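Local coordinates for uncharacterized protein (PDB 3O2I) that is of unknown function but belongs to an uncharacterised protein family and pairs with a second copy of itself in the crystal, at residues W51-D54 and E55-L59; H73-I76 and L77-S80. All blocks are in the same frame, centred on the assembly; numbering follows the deposited sequence.

Contact 1. Residues W51-D54 and E55-L59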
# COMPACT_ATOMS: atom_id res chain seq x y z
N TRP B 51 4.06 -14.45 -1.57
CA TRP B 51 4.82 -15.08 -0.52
C TRP B 51 3.89 -15.19 0.67
O TRP B 51 3.29 -14.19 1.05
CB TRP B 51 6.03 -14.23 -0.13
CG TRP B 51 7.01 -13.96 -1.24
CD1 TRP B 51 6.88 -13.05 -2.24
CD2 TRP B 51 8.29 -14.60 -1.43
NE1 TRP B 51 7.99 -13.09 -3.06
CE2 TRP B 51 8.87 -14.03 -2.58
CE3 TRP B 51 8.99 -15.60 -0.75
CZ2 TRP B 51 10.12 -14.43 -3.06
CZ3 TRP B 51 10.23 -15.99 -1.23
CH2 TRP B 51 10.78 -15.41 -2.38
N THR B 52 3.76 -16.38 1.25
CA THR B 52 3.00 -16.56 2.48
C THR B 52 3.60 -15.66 3.58
O THR B 52 4.72 -15.17 3.44
CB THR B 52 3.08 -18.01 2.98
OG1 THR B 52 4.31 -18.20 3.67
CG2 THR B 52 3.00 -19.01 1.81
N GLU B 53 2.86 -15.43 4.66
CA GLU B 53 3.37 -14.59 5.74
C GLU B 53 4.64 -15.21 6.36
O GLU B 53 5.62 -14.51 6.63
CB GLU B 53 2.30 -14.34 6.81
CG GLU B 53 2.57 -13.13 7.75
CD GLU B 53 2.26 -11.77 7.10
OE1 GLU B 53 1.89 -11.74 5.90
OE2 GLU B 53 2.38 -10.73 7.80
N ASP B 54 4.62 -16.52 6.56
CA ASP B 54 5.80 -17.21 7.12
C ASP B 54 7.03 -17.11 6.22
O ASP B 54 8.13 -16.86 6.70
CB ASP B 54 5.47 -18.66 7.43
CG ASP B 54 4.64 -18.80 8.67
OD1 ASP B 54 4.46 -17.77 9.36
OD2 ASP B 54 4.18 -19.92 8.97
N GLU B 55 6.83 -17.27 4.92
CA GLU B 55 7.92 -17.10 3.96
C GLU B 55 8.47 -15.68 4.06
O GLU B 55 9.69 -15.46 4.05
CB GLU B 55 7.42 -17.39 2.54
CG GLU B 55 7.29 -18.88 2.21
CD GLU B 55 6.67 -19.12 0.84
OE1 GLU B 55 5.81 -18.30 0.41
OE2 GLU B 55 7.04 -20.11 0.19
N PHE B 56 7.56 -14.71 4.15
CA PHE B 56 7.92 -13.29 4.30
C PHE B 56 8.81 -13.05 5.53
O PHE B 56 9.88 -12.44 5.41
CB PHE B 56 6.63 -12.45 4.36
CG PHE B 56 6.86 -10.96 4.31
CD1 PHE B 56 8.04 -10.44 3.81
CD2 PHE B 56 5.86 -10.08 4.74
CE1 PHE B 56 8.25 -9.07 3.77
CE2 PHE B 56 6.06 -8.72 4.69
CZ PHE B 56 7.25 -8.20 4.21
N TYR B 57 8.38 -13.52 6.70
CA TYR B 57 9.21 -13.43 7.91
C TYR B 57 10.57 -14.11 7.75
O TYR B 57 11.59 -13.56 8.15
CB TYR B 57 8.48 -14.01 9.12
CG TYR B 57 7.56 -13.03 9.81
CD1 TYR B 57 6.23 -12.90 9.42
CD2 TYR B 57 8.03 -12.22 10.83
CE1 TYR B 57 5.39 -11.99 10.04
CE2 TYR B 57 7.19 -11.31 11.47
CZ TYR B 57 5.87 -11.20 11.07
OH TYR B 57 5.04 -10.29 11.69
N ASN B 58 10.57 -15.30 7.16
CA ASN B 58 11.82 -16.02 6.87
C ASN B 58 12.80 -15.26 5.97
O ASN B 58 14.02 -15.41 6.11
CB ASN B 58 11.52 -17.39 6.26
CG ASN B 58 11.22 -18.44 7.32
OD1 ASN B 58 12.08 -18.78 8.14
ND2 ASN B 58 9.99 -18.96 7.31
N LEU B 59 12.27 -14.46 5.05
CA LEU B 59 13.10 -13.60 4.22
C LEU B 59 13.91 -12.61 5.06
O LEU B 59 15.06 -12.30 4.72
CB LEU B 59 12.25 -12.84 3.20
CG LEU B 59 11.78 -13.67 2.01
CD1 LEU B 59 10.94 -12.82 1.07
CD2 LEU B 59 12.98 -14.26 1.27
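Thr52 and Glu55 form a capping box at the N terminus of helix 53-63. Thr52 is the N-cap residue. Its OG1 accepts from Glu55 N at 3.0 Å, in a nearly straight bond. The return bond runs from Thr52 N to Glu55 OE1, 2.9 Å long.

The Glu55 side chain can be followed outward. CB lies at the edge of the Trp51 ring, near its plane, and also touches Thr52 OG1. CG stands beside the Glu55 backbone N (chi1 -78°), which turns the chain back toward the start of the helix and leaves CG 3.4 Å from Thr52 OG1. The chain is then extended, and CD passes Thr52 CG2. At the tip, OE1 takes the Thr52 N-H on its anti side, slightly out of the carboxylate plane. The two bonds satisfy the N-H of the cap residue and that of Glu55 in the first turn. The N-terminal end of the helix would probably favour the charged form of this carboxylate.

Glu53 CG points away from its backbone N (chi1 -162°) and comes 3.8 Å from Tyr57 CE1. The bend beyond it swings the carboxylate on. Glu53 OE1 goes on to bond Gln96 NE2 of the second subunit, and the Tyr57 ring stacks on Phe116 of that subunit.

Asp54 O receives Asn58 N in a regular helical bond and Asn58 ND2 in a weak one.

Trp51 precedes the helix and is set among aromatic rings, stacked with Phe89 and edge-to-face with Tyr30 and His47. Leu59, one turn past Glu55, covers part of one face of the Trp51 indole. Leu59 CD1 makes a CH-pi contact there, 4.0 Å from the centroid of the six-membered ring of Trp51 and 14° off the ring normal.

Contact 2. Residues H73-I76 and L77-S80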
# COMPACT_ATOMS: atom_id res chain seq x y z
N HIS B 73 15.26 1.22 12.74
CA HIS B 73 15.17 2.41 11.90
C HIS B 73 16.27 2.50 10.83
O HIS B 73 16.10 3.17 9.81
CB HIS B 73 15.09 3.70 12.74
CG HIS B 73 16.38 4.08 13.39
ND1 HIS B 73 17.24 5.02 12.84
CD2 HIS B 73 16.96 3.68 14.55
CE1 HIS B 73 18.28 5.17 13.63
NE2 HIS B 73 18.14 4.37 14.67
N LEU B 74 17.39 1.81 11.07
CA LEU B 74 18.44 1.73 10.06
C LEU B 74 18.48 0.36 9.39
O LEU B 74 18.72 0.25 8.18
CB LEU B 74 19.81 2.06 10.67
CG LEU B 74 20.01 3.45 11.27
CD1 LEU B 74 21.37 3.58 11.96
CD2 LEU B 74 19.84 4.53 10.21
N GLN B 75 18.23 -0.68 10.18
CA GLN B 75 18.25 -2.05 9.66
C GLN B 75 17.19 -2.26 8.58
O GLN B 75 17.42 -3.01 7.63
CB GLN B 75 18.04 -3.05 10.80
CG GLN B 75 17.90 -4.49 10.34
CD GLN B 75 19.23 -5.18 10.14
OE1 GLN B 75 19.32 -6.23 9.50
NE2 GLN B 75 20.29 -4.59 10.70
N ILE B 76 16.04 -1.61 8.72
CA ILE B 76 14.96 -1.76 7.75
C ILE B 76 15.47 -1.46 6.35
O ILE B 76 15.15 -2.17 5.40
CB ILE B 76 13.74 -0.88 8.07
CG1 ILE B 76 12.57 -1.24 7.15
CG2 ILE B 76 14.08 0.61 7.95
CD1 ILE B 76 11.25 -0.55 7.52
N LEU B 77 16.29 -0.43 6.24
CA LEU B 77 16.91 -0.04 4.97
C LEU B 77 17.72 -1.18 4.37
O LEU B 77 17.74 -1.38 3.15
CB LEU B 77 17.81 1.18 5.17
CG LEU B 77 17.11 2.45 5.64
CD1 LEU B 77 18.12 3.58 5.78
CD2 LEU B 77 15.98 2.84 4.68
N GLU B 78 18.38 -1.94 5.25
CA GLU B 78 19.27 -3.02 4.81
C GLU B 78 18.47 -4.24 4.33
O GLU B 78 18.77 -4.80 3.28
CB GLU B 78 20.26 -3.40 5.92
CG GLU B 78 21.00 -2.21 6.52
CD GLU B 78 22.34 -2.58 7.14
OE1 GLU B 78 22.69 -2.01 8.20
OE2 GLU B 78 23.05 -3.43 6.56
N VAL B 79 17.47 -4.63 5.10
CA VAL B 79 16.56 -5.70 4.72
C VAL B 79 15.91 -5.43 3.35
O VAL B 79 15.84 -6.31 2.48
CB VAL B 79 15.46 -5.88 5.79
CG1 VAL B 79 14.39 -6.86 5.32
CG2 VAL B 79 16.09 -6.34 7.11
N SER B 80 15.42 -4.21 3.17
CA SER B 80 14.86 -3.79 1.89
C SER B 80 15.86 -4.04 0.75
O SER B 80 15.51 -4.66 -0.26
CB SER B 80 14.47 -2.31 1.93
OG SER B 80 14.00 -1.87 0.66
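Gln75 and Val79 meet one turn apart on helix 72-87, and a backbone bond links the same two residues. Val79 N donates to Gln75 O at 3.0 Å, and Ser80 N donates to Ile76 O in an equally regular bond. Gln75 O also takes a weak bond from Glu78 N. A second weak bond, at 125°, joins Leu77 N to Leu74 O. Gln75 O is thus shared by two successive amides, one held straight and the other bent.

The van der Waals contacts are modest, and many of them set carbon against a carbonyl oxygen. Val79 CG2 lies beside its own backbone N and faces back down the helix, 3.6 Å from Gln75 O. The same methyl touches Gln75 CG and lies 4.0 Å from Gln75 OE1. The two side chains cross at about a right angle. Leu77 CB lies over the preceding turn, 3.3 Å from Leu74 O. Glu78 CG passes Leu74 O at 3.7 Å. Between apolar side chains, Ile76 CG2 comes within 4.2 Å of Leu77 CG.

The polar ends turn to the serine-rich loop before the helix. Gln75 bends at chi2 (85°), and its NE2 donates to Ser68 O. Glu78 reaches the same residue through OE1, which is bonded to Ser68 OG. The Gln75 and Glu78 side chains therefore hold one loop from successive turns.

The buried side chains mark the inner face of the helix. Ile76 packs on Leu32 of strand 28-35 and Ile43 of strand 41-47. Val79 reaches Leu32 as well, and also Leu60 and Ala63 of helix 53-63. Two leucines, Leu74 and Leu77, lie on the exposed side. This is an alpha-helix packed with one face on an antiparallel beta-sheet.

Overall arrangement
From the N terminus, strands 28-35 and 41-47 come first, as neighbours in the antiparallel sheet. Contact 1 follows at the start of helix 53-63. The chain then passes through a loop into helix 72-87, which holds contact 2 in its first half. The two contacts lie in series and neither nests nor crosses. Contact 1 closes the cap and first turns of its helix; contact 2 closes turns within helix 72-87. Their centres are about 17 Å apart, and their nearest atoms about 6 Å apart, without touching. The helices themselves meet, with Leu59 on Leu83 and His87. Residues of contact 2 pack helix 72-87 on the sheet, and both contacts touch the second subunit.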